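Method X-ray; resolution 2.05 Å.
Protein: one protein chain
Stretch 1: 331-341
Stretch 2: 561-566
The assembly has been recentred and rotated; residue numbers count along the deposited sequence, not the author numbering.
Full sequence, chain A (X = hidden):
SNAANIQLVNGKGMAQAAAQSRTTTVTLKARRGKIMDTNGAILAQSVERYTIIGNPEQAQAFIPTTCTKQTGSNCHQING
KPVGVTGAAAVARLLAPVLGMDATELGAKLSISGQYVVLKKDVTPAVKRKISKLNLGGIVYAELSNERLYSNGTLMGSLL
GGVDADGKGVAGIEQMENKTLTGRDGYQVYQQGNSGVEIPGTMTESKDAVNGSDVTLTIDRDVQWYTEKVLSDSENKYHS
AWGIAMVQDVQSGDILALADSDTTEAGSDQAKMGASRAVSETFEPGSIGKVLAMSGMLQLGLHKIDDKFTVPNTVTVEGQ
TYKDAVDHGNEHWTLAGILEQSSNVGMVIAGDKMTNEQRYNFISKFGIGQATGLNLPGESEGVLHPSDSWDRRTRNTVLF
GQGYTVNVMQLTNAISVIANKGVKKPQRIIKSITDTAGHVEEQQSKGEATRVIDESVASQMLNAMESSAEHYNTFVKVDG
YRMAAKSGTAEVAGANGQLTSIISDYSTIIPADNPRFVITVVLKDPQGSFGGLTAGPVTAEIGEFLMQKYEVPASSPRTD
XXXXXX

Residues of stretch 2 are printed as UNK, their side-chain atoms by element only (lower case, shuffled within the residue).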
# COMPACT_ATOMS: atom_id res chain seq x y z
N GLU A 331 22.30 -34.91 17.43
CA GLU A 331 22.62 -34.71 16.02
C GLU A 331 23.93 -33.97 15.80
O GLU A 331 24.29 -33.08 16.58
CB GLU A 331 21.48 -33.96 15.33
CG GLU A 331 20.16 -34.71 15.31
CD GLU A 331 20.07 -35.74 14.20
OE1 GLU A 331 18.93 -36.11 13.84
OE2 GLU A 331 21.12 -36.18 13.68
N HIS A 332 24.62 -34.34 14.72
CA HIS A 332 25.90 -33.75 14.34
C HIS A 332 25.66 -32.69 13.27
O HIS A 332 25.86 -32.95 12.08
CB HIS A 332 26.85 -34.81 13.80
CG HIS A 332 27.41 -35.73 14.84
ND1 HIS A 332 28.38 -36.66 14.56
CD2 HIS A 332 27.14 -35.85 16.16
CE1 HIS A 332 28.69 -37.32 15.67
NE2 HIS A 332 27.94 -36.85 16.65
N TRP A 333 25.24 -31.51 13.69
CA TRP A 333 24.92 -30.42 12.77
C TRP A 333 25.93 -29.30 12.85
O TRP A 333 26.45 -29.00 13.93
CB TRP A 333 23.53 -29.87 13.09
CG TRP A 333 22.40 -30.83 12.77
CD1 TRP A 333 22.40 -31.82 11.84
CD2 TRP A 333 21.11 -30.88 13.41
NE1 TRP A 333 21.19 -32.48 11.84
CE2 TRP A 333 20.38 -31.92 12.80
CE3 TRP A 333 20.50 -30.13 14.43
CZ2 TRP A 333 19.08 -32.25 13.18
CZ3 TRP A 333 19.20 -30.46 14.80
CH2 TRP A 333 18.50 -31.51 14.18
N THR A 334 26.22 -28.67 11.72
CA THR A 334 26.96 -27.41 11.73
C THR A 334 26.01 -26.27 12.05
O THR A 334 24.81 -26.48 12.18
CB THR A 334 27.58 -27.12 10.37
OG1 THR A 334 26.53 -26.99 9.41
CG2 THR A 334 28.57 -28.25 9.98
N LEU A 335 26.55 -25.06 12.18
CA LEU A 335 25.69 -23.91 12.45
C LEU A 335 24.68 -23.74 11.31
O LEU A 335 23.51 -23.47 11.55
CB LEU A 335 26.50 -22.63 12.64
CG LEU A 335 25.69 -21.43 13.15
CD1 LEU A 335 25.14 -21.73 14.54
CD2 LEU A 335 26.55 -20.18 13.16
N ALA A 336 25.14 -23.92 10.07
CA ALA A 336 24.24 -23.88 8.92
C ALA A 336 23.13 -24.93 9.05
O ALA A 336 21.96 -24.66 8.74
CB ALA A 336 25.03 -24.08 7.62
N GLY A 337 23.48 -26.12 9.52
CA GLY A 337 22.49 -27.18 9.71
C GLY A 337 21.46 -26.88 10.80
O GLY A 337 20.31 -27.29 10.70
N ILE A 338 21.88 -26.17 11.84
CA ILE A 338 20.93 -25.73 12.87
C ILE A 338 19.83 -24.85 12.24
O ILE A 338 18.64 -24.96 12.60
CB ILE A 338 21.65 -25.01 14.04
CG1 ILE A 338 22.33 -26.05 14.95
CG2 ILE A 338 20.67 -24.14 14.85
CD1 ILE A 338 23.47 -25.52 15.82
N LEU A 339 20.23 -24.00 11.30
CA LEU A 339 19.27 -23.18 10.55
C LEU A 339 18.37 -24.07 9.69
O LEU A 339 17.14 -23.99 9.74
CB LEU A 339 19.99 -22.17 9.63
CG LEU A 339 19.01 -21.26 8.87
CD1 LEU A 339 18.24 -20.32 9.84
CD2 LEU A 339 19.64 -20.48 7.69
N GLU A 340 19.01 -24.92 8.89
CA GLU A 340 18.31 -25.80 7.96
C GLU A 340 17.30 -26.72 8.67
O GLU A 340 16.21 -26.99 8.16
CB GLU A 340 19.33 -26.65 7.21
CG GLU A 340 18.71 -27.65 6.28
CD GLU A 340 19.37 -29.01 6.36
OE1 GLU A 340 20.27 -29.20 7.21
OE2 GLU A 340 18.97 -29.89 5.56
N GLN A 341 17.67 -27.17 9.86
CA GLN A 341 16.82 -28.09 10.61
C GLN A 341 15.88 -27.37 11.58
O GLN A 341 15.17 -28.02 12.33
CB GLN A 341 17.69 -29.09 11.38
CG GLN A 341 18.60 -29.91 10.46
CD GLN A 341 17.90 -31.14 9.89
OE1 GLN A 341 16.73 -31.39 10.20
NE2 GLN A 341 18.60 -31.90 9.07
N UNK A 561 28.24 -25.28 -1.61
CA UNK A 561 27.36 -25.48 -0.46
C UNK A 561 28.17 -25.58 0.83
O UNK A 561 29.15 -26.30 0.90
c UNK A 561 26.50 -26.74 -0.64
N UNK A 562 27.77 -24.84 1.86
CA UNK A 562 28.41 -24.98 3.15
C UNK A 562 27.77 -26.19 3.83
O UNK A 562 26.56 -26.31 3.83
c UNK A 562 28.26 -23.70 4.00
c UNK A 562 28.63 -21.17 3.82
c UNK A 562 28.76 -23.91 5.43
c UNK A 562 29.04 -22.55 3.34
N UNK A 563 28.59 -27.12 4.35
CA UNK A 563 28.06 -28.35 4.95
C UNK A 563 27.07 -28.09 6.09
O UNK A 563 27.27 -27.18 6.91
c UNK A 563 30.07 -27.13 4.28
c UNK A 563 29.32 -29.09 5.46
c UNK A 563 30.44 -28.07 5.39
N UNK A 564 26.01 -28.89 6.12
CA UNK A 564 24.98 -28.75 7.15
C UNK A 564 25.15 -29.79 8.27
O UNK A 564 24.51 -29.72 9.32
c UNK A 564 23.55 -30.08 5.53
c UNK A 564 23.57 -28.90 6.53
c UNK A 564 23.16 -27.60 5.85
N UNK A 565 26.01 -30.76 8.03
CA UNK A 565 26.35 -31.72 9.08
C UNK A 565 27.82 -32.07 9.08
O UNK A 565 28.58 -31.57 8.24
c UNK A 565 25.48 -32.98 8.98
n UNK A 565 24.19 -33.79 7.09
c UNK A 565 25.41 -33.51 7.56
o UNK A 565 26.42 -33.66 6.89
N UNK A 566 28.23 -32.90 10.04
CA UNK A 566 29.61 -33.36 10.10
C UNK A 566 29.60 -34.80 10.62
O UNK A 566 28.56 -35.29 11.05
OXT UNK A 566 30.63 -35.48 10.61
c UNK A 566 29.88 -32.35 12.40
c UNK A 566 30.43 -32.45 11.01
c UNK A 566 30.55 -34.21 16.08
c UNK A 566 30.27 -33.11 13.54
n UNK A 566 28.64 -31.70 14.17
c UNK A 566 28.88 -31.51 12.83
c UNK A 566 31.35 -34.65 15.02
c UNK A 566 31.23 -34.12 13.76
c UNK A 566 29.62 -33.22 15.91
c UNK A 566 29.48 -32.68 14.63
O HOH W 1 21.58 -31.06 8.74

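Position 561 carries one side-chain carbon and nothing beyond it, and it lies out of reach of the first stretch. It is alanine, and no contact there bears on its identity.

Position 562 has four side-chain carbons, forked at the first, with one arm two carbons long. The single-carbon arm lies 4.3 Å from CB of Ala 336. This is isoleucine; the contact, between CG2 of Ile 562 and a small apolar partner, suits a hydrocarbon side chain.

At position 563 three carbons close a ring onto the backbone N. The ring stays 4.7 Å or more from the first stretch, but the carbonyl reaches it: OG1 of Thr 334 donates to O of 563 at 2.6 Å. The same OG1 accepts from N of Gly 337 at 3.2 Å, capping the helix, so one hydroxyl serves both the helix start and the contact. The closed ring defines proline. Because this exposed position bonds to the first stretch through its carbonyl alone, a residue without an N-H loses nothing in this contact.

Position 564 shows one carbon bearing two more. Its CB is 3.4 Å from OE1 of Glu 340, and one of the two outer carbons lies 4.4 Å from CB of Ala 336. The backbone comes so close to the helix that a CB on Gly 337 would clash with O of 564; without one, CA of Gly 337 makes a CA-H...O contact with that oxygen at 3.3 Å. The same oxygen accepts from N of Thr 334 at 3.1 Å and from a water that also donates to OE1 of Glu 340. The compact fork is valine, a short branched hydrocarbon that fits beside CB of Ala 336 and the Glu 340 side chain.

Position 565 has two side-chain carbons, the second carrying one oxygen and one nitrogen: an amide. Its CB approaches O of His 332 at 3.1 Å and lies at the edge of the Trp 333 ring. The residue is asparagine, and the exposed setting suits its polar side chain.

Position 566 has one carbon leading to fused five- and six-membered rings with eight carbons and one nitrogen, and a terminal OXT. The imidazole of His 332 and the six-membered ring form an offset stack, planes 2° apart, while CB of His 332 sits 3.6 Å from the centroid of the five-membered ring, over its face. It is tryptophan, whose broad indole covers His 332.

The contact combines backbone pairing with side-chain packing. N of Trp 566 donates to O of His 332 at 3.1 Å, and with the bond from Thr 334 to Val 564 it frames a single beta bridge between Trp 333 and Asn 565. Aromatic stacking reinforces the C-terminal end, while Val 564 and Ile 562 pack against the helix that Thr 334 caps.

Stretch 2, residues 561-566: AIPVNW
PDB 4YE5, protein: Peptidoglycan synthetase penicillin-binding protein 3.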